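Local coordinates for pesticidal crystal protein Cry4Aa (Bacillus thuringiensis, PDB 2C9K) that acts as a mosquito-larvicidal pore-forming toxin that binds midgut epithelial cells of insects and promotes their colloid-osmotic lysis, at residues 20-26 / 155-160; 58-62 / 134-138; 65-69 / 124-128. All blocks are in the same frame, centred on the assembly; numbering follows the deposited sequence.

Contact 1 (20-26 / 155-160); sequences TTPLGLA and NQAVKF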
loop_
_atom_site.group_PDB
_atom_site.type_symbol
_atom_site.label_atom_id
_atom_site.label_comp_id
_atom_site.label_asym_id
_atom_site.label_seq_id
_atom_site.Cartn_x
_atom_site.Cartn_y
_atom_site.Cartn_z
ATOM N N THR A 20 -9.806 -19.482 7.616
ATOM C CA THR A 20 -9.365 -19.718 8.997
ATOM C C THR A 20 -9.310 -21.230 9.227
ATOM O O THR A 20 -10.347 -21.884 9.365
ATOM C CB THR A 20 -10.327 -19.071 10.024
ATOM O OG1 THR A 20 -9.990 -19.513 11.347
ATOM C CG2 THR A 20 -11.765 -19.436 9.710
ATOM N N THR A 21 -8.099 -21.779 9.283
ATOM C CA THR A 21 -7.940 -23.218 9.445
ATOM C C THR A 21 -6.745 -23.677 10.303
ATOM O O THR A 21 -5.792 -22.926 10.523
ATOM C CB THR A 21 -7.839 -23.864 8.061
ATOM O OG1 THR A 21 -7.078 -23.006 7.196
ATOM C CG2 THR A 21 -9.229 -24.079 7.466
ATOM N N PRO A 22 -6.789 -24.929 10.798
ATOM C CA PRO A 22 -5.753 -25.549 11.632
ATOM C C PRO A 22 -4.338 -25.488 11.057
ATOM O O PRO A 22 -3.369 -25.748 11.767
ATOM C CB PRO A 22 -6.243 -26.984 11.775
ATOM C CG PRO A 22 -7.713 -26.816 11.801
ATOM C CD PRO A 22 -7.953 -25.826 10.682
ATOM N N LEU A 23 -4.213 -25.161 9.774
ATOM C CA LEU A 23 -2.898 -25.077 9.147
ATOM C C LEU A 23 -2.609 -23.648 8.721
ATOM O O LEU A 23 -1.588 -23.376 8.097
ATOM C CB LEU A 23 -2.811 -26.006 7.933
ATOM C CG LEU A 23 -3.041 -27.505 8.166
ATOM C CD1 LEU A 23 -4.530 -27.759 8.400
ATOM C CD2 LEU A 23 -2.559 -28.300 6.957
ATOM N N GLY A 24 -3.519 -22.743 9.067
ATOM C CA GLY A 24 -3.358 -21.339 8.734
ATOM C C GLY A 24 -2.893 -21.049 7.319
ATOM O O GLY A 24 -3.054 -21.872 6.415
ATOM N N LEU A 25 -2.310 -19.867 7.137
ATOM C CA LEU A 25 -1.810 -19.428 5.837
ATOM C C LEU A 25 -0.497 -20.112 5.473
ATOM O O LEU A 25 0.167 -19.716 4.517
ATOM C CB LEU A 25 -1.596 -17.905 5.831
ATOM C CG LEU A 25 -2.784 -16.935 5.878
ATOM C CD1 LEU A 25 -3.555 -17.090 7.178
ATOM C CD2 LEU A 25 -2.261 -15.511 5.740
ATOM N N ALA A 26 -0.128 -21.137 6.237
ATOM C CA ALA A 26 1.113 -21.870 6.001
ATOM C C ALA A 26 1.031 -22.850 4.828
ATOM O O ALA A 26 1.661 -22.644 3.793
ATOM C CB ALA A 26 1.525 -22.609 7.272
ATOM N N ASN A 155 0.941 -17.420 13.797
ATOM C CA ASN A 155 -0.496 -17.279 13.583
ATOM C C ASN A 155 -1.055 -18.670 13.378
ATOM O O ASN A 155 -2.140 -18.992 13.856
ATOM C CB ASN A 155 -0.776 -16.402 12.344
ATOM C CG ASN A 155 -2.253 -16.385 11.946
ATOM O OD1 ASN A 155 -2.727 -17.262 11.227
ATOM N ND2 ASN A 155 -2.982 -15.385 12.422
ATOM N N GLN A 156 -0.291 -19.497 12.675
ATOM C CA GLN A 156 -0.700 -20.866 12.389
ATOM C C GLN A 156 -0.704 -21.702 13.674
ATOM O O GLN A 156 -1.658 -22.430 13.952
ATOM C CB GLN A 156 0.241 -21.481 11.346
ATOM C CG GLN A 156 -0.250 -22.791 10.763
ATOM C CD GLN A 156 -0.339 -23.907 11.802
ATOM O OE1 GLN A 156 0.682 -24.453 12.238
ATOM N NE2 GLN A 156 -1.561 -24.239 12.210
ATOM N N ALA A 157 0.369 -21.577 14.451
ATOM C CA ALA A 157 0.519 -22.297 15.708
ATOM C C ALA A 157 -0.667 -22.019 16.609
ATOM O O ALA A 157 -1.242 -22.936 17.188
ATOM C CB ALA A 157 1.807 -21.873 16.405
ATOM N N VAL A 158 -1.026 -20.748 16.737
ATOM C CA VAL A 158 -2.158 -20.376 17.567
ATOM C C VAL A 158 -3.415 -21.082 17.080
ATOM O O VAL A 158 -4.151 -21.664 17.868
ATOM C CB VAL A 158 -2.387 -18.862 17.543
ATOM C CG1 VAL A 158 -3.712 -18.526 18.189
ATOM C CG2 VAL A 158 -1.264 -18.165 18.284
ATOM N N LYS A 159 -3.656 -21.030 15.777
ATOM C CA LYS A 159 -4.831 -21.672 15.194
ATOM C C LYS A 159 -4.779 -23.177 15.410
ATOM O O LYS A 159 -5.761 -23.785 15.830
ATOM C CB LYS A 159 -4.912 -21.392 13.690
ATOM C CG LYS A 159 -5.194 -19.946 13.324
ATOM C CD LYS A 159 -5.278 -19.807 11.810
ATOM C CE LYS A 159 -5.487 -18.371 11.367
ATOM N NZ LYS A 159 -5.438 -18.284 9.881
ATOM N N PHE A 160 -3.622 -23.759 15.109
ATOM C CA PHE A 160 -3.398 -25.190 15.247
ATOM C C PHE A 160 -3.776 -25.705 16.637
ATOM O O PHE A 160 -4.442 -26.736 16.778
ATOM C CB PHE A 160 -1.927 -25.508 14.970
ATOM C CG PHE A 160 -1.610 -26.970 15.008
ATOM C CD1 PHE A 160 -2.081 -27.821 14.016
ATOM C CD2 PHE A 160 -0.870 -27.507 16.058
ATOM C CE1 PHE A 160 -1.826 -29.184 14.067
ATOM C CE2 PHE A 160 -0.607 -28.871 16.120
ATOM C CZ PHE A 160 -1.088 -29.713 15.122
HETATM O O HOH W 1 -0.755 -18.478 8.998
#
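This is a loop-on-helix contact in the N-terminal helical domain: the connection between helices 5-16 and 29-37 lies against helix 140-164. The loop reaches the helix through a type I beta turn from Thr-21 to Gly-24, closed by the hydrogen bond from Gly-24 N to Thr-21 O (2.7 Å). Its alpha carbons come near the helix backbone, with Pro-22 CA 4.3 Å from Phe-160 CA and Gly-24 CA 4.5 Å from Gln-156 CA. Glycine suits position 24, the last residue of the turn: its phi is positive (45°), and a beta carbon there would point at the helix and fall about 3.1 Å from Gln-156 CG. Lys-159 supplies much of the helix surface. Its chain is extended beyond CB and runs beside the turn, with Lys-159 CD 3.4 Å from Thr-21 O and Lys-159 NZ 3.5 Å from Leu-25 CD1. Backbone carbonyls also lie against Gln-156 and Phe-160, with Leu-23 O 3.0 Å from Gln-156 CG and Pro-22 O facing the ring edge, 3.3 Å from Phe-160 CD1. A water joins the segments, accepting from Leu-25 N (2.8 Å) and donating to Asn-155 OD1 (3.2 Å); Asn-155 ND2 is hydrogen-bonded to Tyr-246 O. Around the contact, Leu-23 and Ala-26 touch helix 77-89, where Tyr-84 OH is hydrogen-bonded to Gln-156 OE1, while Phe-160 packs edge-to-face on Trp-91 and against helix 103-123.

Contact 2 (58-62 / 134-138); sequences IKKEI and YYNIL
In the helical bundle of the N-terminal domain, a tyrosine from the short helix 129-137 is packed into the bend between helices 46-58 and 64-74. Ile-58 ends its helix. Lys-59 then turns the chain with left-handed backbone angles (phi/psi 45/41°), and Lys-60 to Ile-62 are extended, so that the side chains of Ile-58, Lys-60 and Ile-62 start toward the other segment while those of Lys-59 and Glu-61 start away. Opposite them Tyr-134 to Ile-137 are helical. The nearest pairs are Ile-62 CA with Tyr-135 CA (7.8 Å), Lys-60 CA with Tyr-134 CA (8.3 Å) and Ile-58 CA with Leu-138 CA (8.7 Å), a spacing filled by side chains. Tyr-134, chi1 t and chi2 59°, contributes the largest area. Ile-58 CG2 approaches Tyr-134 CE1 at 3.4 Å, and Ile-62 CG2 lies at the ring edge, 3.7 Å from Tyr-134 CD2. Ile-62, chi1 p and chi2 t, also extends CD1 to 4.1 Å from Tyr-135 CD1 and 4.3 Å from Leu-138 CD2; Ile-58 CD1 is 4.3 Å from Leu-138 CD1. Leu-207 of helix 183-208 adjoins both Ile-58 and Tyr-134. Lys-60, with all four chi angles t, lays its aliphatic chain over the Tyr-134 ring in a CH-pi contact, CD 3.7 Å from the centroid and 8° off the normal. At the ring's tip, Tyr-134 OH donates a 2.7 Å hydrogen bond to Lys-60 O.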
loop_
_atom_site.group_PDB
_atom_site.type_symbol
_atom_site.label_atom_id
_atom_site.label_comp_id
_atom_site.label_asym_id
_atom_site.label_seq_id
_atom_site.Cartn_x
_atom_site.Cartn_y
_atom_site.Cartn_z
ATOM N N ILE A 58 19.873 4.323 -2.977
ATOM C CA ILE A 58 20.460 5.207 -1.975
ATOM C C ILE A 58 21.887 5.564 -2.373
ATOM O O ILE A 58 22.462 6.536 -1.883
ATOM C CB ILE A 58 20.475 4.539 -0.594
ATOM C CG1 ILE A 58 19.041 4.280 -0.138
ATOM C CG2 ILE A 58 21.197 5.417 0.401
ATOM C CD1 ILE A 58 18.941 3.655 1.228
ATOM N N LYS A 59 22.440 4.759 -3.274
ATOM C CA LYS A 59 23.788 4.929 -3.795
ATOM C C LYS A 59 24.886 5.238 -2.776
ATOM O O LYS A 59 25.761 6.063 -3.027
ATOM C CB LYS A 59 23.783 5.985 -4.903
ATOM C CG LYS A 59 22.850 5.636 -6.063
ATOM C CD LYS A 59 23.284 6.284 -7.381
ATOM C CE LYS A 59 23.310 7.814 -7.307
ATOM N NZ LYS A 59 23.880 8.454 -8.542
ATOM N N LYS A 60 24.833 4.576 -1.624
ATOM C CA LYS A 60 25.854 4.738 -0.590
ATOM C C LYS A 60 26.587 3.402 -0.577
ATOM O O LYS A 60 26.081 2.422 -1.128
ATOM C CB LYS A 60 25.221 5.017 0.774
ATOM C CG LYS A 60 26.225 5.210 1.898
ATOM C CD LYS A 60 25.567 5.817 3.135
ATOM C CE LYS A 60 26.596 6.167 4.207
ATOM N NZ LYS A 60 25.998 6.990 5.301
ATOM N N GLU A 61 27.755 3.327 0.050
ATOM C CA GLU A 61 28.472 2.063 0.007
ATOM C C GLU A 61 28.957 1.383 1.280
ATOM O O GLU A 61 29.193 2.020 2.313
ATOM C CB GLU A 61 29.652 2.198 -0.950
ATOM C CG GLU A 61 29.260 2.778 -2.288
ATOM C CD GLU A 61 30.173 2.326 -3.404
ATOM O OE1 GLU A 61 30.077 1.143 -3.810
ATOM O OE2 GLU A 61 30.990 3.153 -3.869
ATOM N N ILE A 62 29.082 0.060 1.162
ATOM C CA ILE A 62 29.581 -0.825 2.209
ATOM C C ILE A 62 30.114 -2.074 1.516
ATOM O O ILE A 62 29.697 -2.406 0.403
ATOM C CB ILE A 62 28.494 -1.268 3.222
ATOM C CG1 ILE A 62 27.458 -2.164 2.539
ATOM C CG2 ILE A 62 27.863 -0.045 3.874
ATOM C CD1 ILE A 62 26.526 -2.844 3.515
ATOM N N TYR A 134 22.632 2.340 8.072
ATOM C CA TYR A 134 22.524 2.238 6.625
ATOM C C TYR A 134 22.434 0.781 6.200
ATOM O O TYR A 134 21.712 0.452 5.261
ATOM C CB TYR A 134 23.727 2.906 5.954
ATOM C CG TYR A 134 23.761 2.725 4.455
ATOM C CD1 TYR A 134 22.710 3.175 3.651
ATOM C CD2 TYR A 134 24.834 2.087 3.837
ATOM C CE1 TYR A 134 22.733 2.987 2.271
ATOM C CE2 TYR A 134 24.862 1.899 2.465
ATOM C CZ TYR A 134 23.812 2.349 1.689
ATOM O OH TYR A 134 23.847 2.165 0.326
ATOM N N TYR A 135 23.168 -0.086 6.891
ATOM C CA TYR A 135 23.160 -1.515 6.588
ATOM C C TYR A 135 21.801 -2.146 6.896
ATOM O O TYR A 135 21.351 -3.044 6.185
ATOM C CB TYR A 135 24.249 -2.252 7.385
ATOM C CG TYR A 135 23.995 -3.746 7.513
ATOM C CD1 TYR A 135 24.340 -4.631 6.494
ATOM C CD2 TYR A 135 23.350 -4.264 8.639
ATOM C CE1 TYR A 135 24.048 -5.994 6.596
ATOM C CE2 TYR A 135 23.054 -5.615 8.748
ATOM C CZ TYR A 135 23.403 -6.475 7.727
ATOM O OH TYR A 135 23.106 -7.814 7.851
ATOM N N ASN A 136 21.152 -1.684 7.960
ATOM C CA ASN A 136 19.865 -2.246 8.329
ATOM C C ASN A 136 18.700 -1.739 7.508
ATOM O O ASN A 136 17.708 -2.443 7.354
ATOM C CB ASN A 136 19.598 -2.034 9.812
ATOM C CG ASN A 136 20.238 -3.108 10.660
ATOM O OD1 ASN A 136 19.849 -4.278 10.599
ATOM N ND2 ASN A 136 21.238 -2.725 11.445
ATOM N N ILE A 137 18.798 -0.529 6.977
ATOM C CA ILE A 137 17.714 -0.043 6.146
ATOM C C ILE A 137 17.909 -0.708 4.784
ATOM O O ILE A 137 16.964 -0.889 4.017
ATOM C CB ILE A 137 17.752 1.482 5.947
ATOM C CG1 ILE A 137 18.843 1.848 4.960
ATOM C CG2 ILE A 137 17.985 2.180 7.258
ATOM C CD1 ILE A 137 18.567 3.133 4.276
ATOM N N LEU A 138 19.157 -1.068 4.504
ATOM C CA LEU A 138 19.533 -1.700 3.248
ATOM C C LEU A 138 19.129 -3.175 3.261
ATOM O O LEU A 138 19.070 -3.823 2.221
ATOM C CB LEU A 138 21.049 -1.566 3.046
ATOM C CG LEU A 138 21.555 -1.405 1.611
ATOM C CD1 LEU A 138 20.910 -0.167 0.999
ATOM C CD2 LEU A 138 23.074 -1.284 1.587
#

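Contact 3 (65-69 / 124-128); sequences TYISN and SCPPN
Aromatic packing dominates this small contact, which buries 197 Å² in all. Segment 65-69 is helical throughout, with Asn-69 N hydrogen-bonded to Thr-65 O at 3.1 Å, and presents Tyr-66 and Asn-69, one turn apart, to the non-helical segment 124-128. Tyr-66 takes chi1 m and chi2 -74°, which carries its ring out from the helix to the prolines. Pro-126, its ring C-gamma exo, makes a CH-pi contact over one face: CG stands 3.5 Å from the Tyr-66 centroid, 21° off the normal, and 3.2 Å from Tyr-66 CZ. Further out, Tyr-66 OH lies 3.1 Å from Pro-126 CA and 3.6 Å from Pro-127 CD.

The backbone of the loop makes a second set of contacts. Tyr-66 CA and Cys-125 CA are the nearest alpha carbons, 7.2 Å apart. Ser-124 leaves helical angles (phi/psi -93/51°) just after helix 103-123, and Cys-125 and Pro-126 are extended (-108/166° and -59/150°). This course sets Ser-124 O at the edge of the Tyr-66 ring, 3.6 Å from Tyr-66 CD1, and Cys-125 C 3.7 Å from Tyr-66 CE1. The loop belongs to the connection between helices 103-123 and 140-164, which together form the helical hairpin thought to enter the membrane in three-domain Cry toxins. Cys-125 turns its CA-to-CB bond away from helix 64-74 and forms a disulfide with Cys-132 of helix 129-137, tying the proline loop to that helix.

Polar side chains meet by van der Waals contact. Asn-69, chi1 t, brings OD1 to 3.7 Å from Ser-124 CB, while Ser-124 OG is hydrogen-bonded to Glu-120 O in the preceding helix.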
loop_
_atom_site.group_PDB
_atom_site.type_symbol
_atom_site.label_atom_id
_atom_site.label_comp_id
_atom_site.label_asym_id
_atom_site.label_seq_id
_atom_site.Cartn_x
_atom_site.Cartn_y
_atom_site.Cartn_z
ATOM N N THR A 65 30.649 -7.901 1.355
ATOM C CA THR A 65 30.701 -9.076 2.222
ATOM C C THR A 65 29.511 -9.045 3.178
ATOM O O THR A 65 29.045 -10.082 3.642
ATOM C CB THR A 65 32.008 -9.121 3.045
ATOM O OG1 THR A 65 32.129 -7.926 3.823
ATOM C CG2 THR A 65 33.201 -9.238 2.131
ATOM N N TYR A 66 29.022 -7.842 3.465
ATOM C CA TYR A 66 27.876 -7.669 4.351
ATOM C C TYR A 66 26.597 -8.125 3.655
ATOM O O TYR A 66 25.684 -8.656 4.290
ATOM C CB TYR A 66 27.726 -6.199 4.745
ATOM C CG TYR A 66 28.724 -5.720 5.771
ATOM C CD1 TYR A 66 28.613 -6.091 7.109
ATOM C CD2 TYR A 66 29.772 -4.873 5.402
ATOM C CE1 TYR A 66 29.522 -5.629 8.056
ATOM C CE2 TYR A 66 30.684 -4.407 6.339
ATOM C CZ TYR A 66 30.553 -4.786 7.661
ATOM O OH TYR A 66 31.457 -4.317 8.581
ATOM N N ILE A 67 26.548 -7.910 2.346
ATOM C CA ILE A 67 25.396 -8.283 1.548
ATOM C C ILE A 67 25.288 -9.794 1.398
ATOM O O ILE A 67 24.228 -10.373 1.624
ATOM C CB ILE A 67 25.476 -7.628 0.160
ATOM C CG1 ILE A 67 25.515 -6.109 0.327
ATOM C CG2 ILE A 67 24.288 -8.042 -0.691
ATOM C CD1 ILE A 67 25.618 -5.349 -0.967
ATOM N N SER A 68 26.388 -10.430 1.020
ATOM C CA SER A 68 26.400 -11.881 0.850
ATOM C C SER A 68 26.230 -12.589 2.190
ATOM O O SER A 68 25.724 -13.709 2.249
ATOM C CB SER A 68 27.704 -12.339 0.194
ATOM O OG SER A 68 28.825 -11.974 0.981
ATOM N N ASN A 69 26.654 -11.944 3.269
ATOM C CA ASN A 69 26.501 -12.560 4.575
ATOM C C ASN A 69 25.025 -12.588 4.900
ATOM O O ASN A 69 24.503 -13.598 5.372
ATOM C CB ASN A 69 27.241 -11.776 5.655
ATOM C CG ASN A 69 26.987 -12.338 7.038
ATOM O OD1 ASN A 69 26.234 -11.766 7.828
ATOM N ND2 ASN A 69 27.596 -13.480 7.330
ATOM N N SER A 124 24.606 -8.103 12.509
ATOM C CA SER A 124 25.781 -8.369 11.684
ATOM C C SER A 124 26.061 -7.155 10.799
ATOM O O SER A 124 26.222 -7.279 9.583
ATOM C CB SER A 124 25.555 -9.613 10.819
ATOM O OG SER A 124 25.427 -10.768 11.629
ATOM N N CYS A 125 26.129 -5.982 11.422
ATOM C CA CYS A 125 26.362 -4.740 10.696
ATOM C C CYS A 125 27.758 -4.156 10.912
ATOM O O CYS A 125 28.489 -4.577 11.805
ATOM C CB CYS A 125 25.313 -3.705 11.110
ATOM S SG CYS A 125 25.490 -3.090 12.813
ATOM N N PRO A 126 28.150 -3.184 10.074
ATOM C CA PRO A 126 29.465 -2.557 10.205
ATOM C C PRO A 126 29.612 -1.922 11.591
ATOM O O PRO A 126 28.624 -1.495 12.192
ATOM C CB PRO A 126 29.456 -1.522 9.088
ATOM C CG PRO A 126 28.645 -2.188 8.042
ATOM C CD PRO A 126 27.487 -2.737 8.838
ATOM N N PRO A 127 30.850 -1.855 12.116
ATOM C CA PRO A 127 31.105 -1.272 13.437
ATOM C C PRO A 127 30.499 0.116 13.600
ATOM O O PRO A 127 29.651 0.332 14.467
ATOM C CB PRO A 127 32.628 -1.257 13.510
ATOM C CG PRO A 127 33.006 -2.473 12.713
ATOM C CD PRO A 127 32.105 -2.335 11.510
ATOM N N ASN A 128 30.945 1.042 12.755
ATOM C CA ASN A 128 30.485 2.434 12.753
ATOM C C ASN A 128 28.960 2.541 12.942
ATOM O O ASN A 128 28.186 1.976 12.166
ATOM C CB ASN A 128 30.918 3.093 11.431
ATOM C CG ASN A 128 30.775 4.610 11.437
ATOM O OD1 ASN A 128 31.216 5.282 10.499
ATOM N ND2 ASN A 128 30.155 5.154 12.480
#

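In the fold
All three contacts belong to the N-terminal helical domain, the part of Cry toxins associated with pore formation, and none involves the beta-sheet domains. Contacts 2 and 3 are neighbours, their centres about 10 Å apart, joined through Tyr-135, whose CD2 lies 3.2 Å from Cys-125 CB. Contact 1 lies toward the other end of the bundle, its centre about 36 Å from that of contact 2 and 35 Å from that of contact 3. Along the chain, contact 1 encloses contact 2, which encloses contact 3. Their later segments follow one another through the loop after helix 103-123, helix 129-137 and helix 140-164, so residues 124-160 meet earlier parts of the domain toward both ends of the bundle.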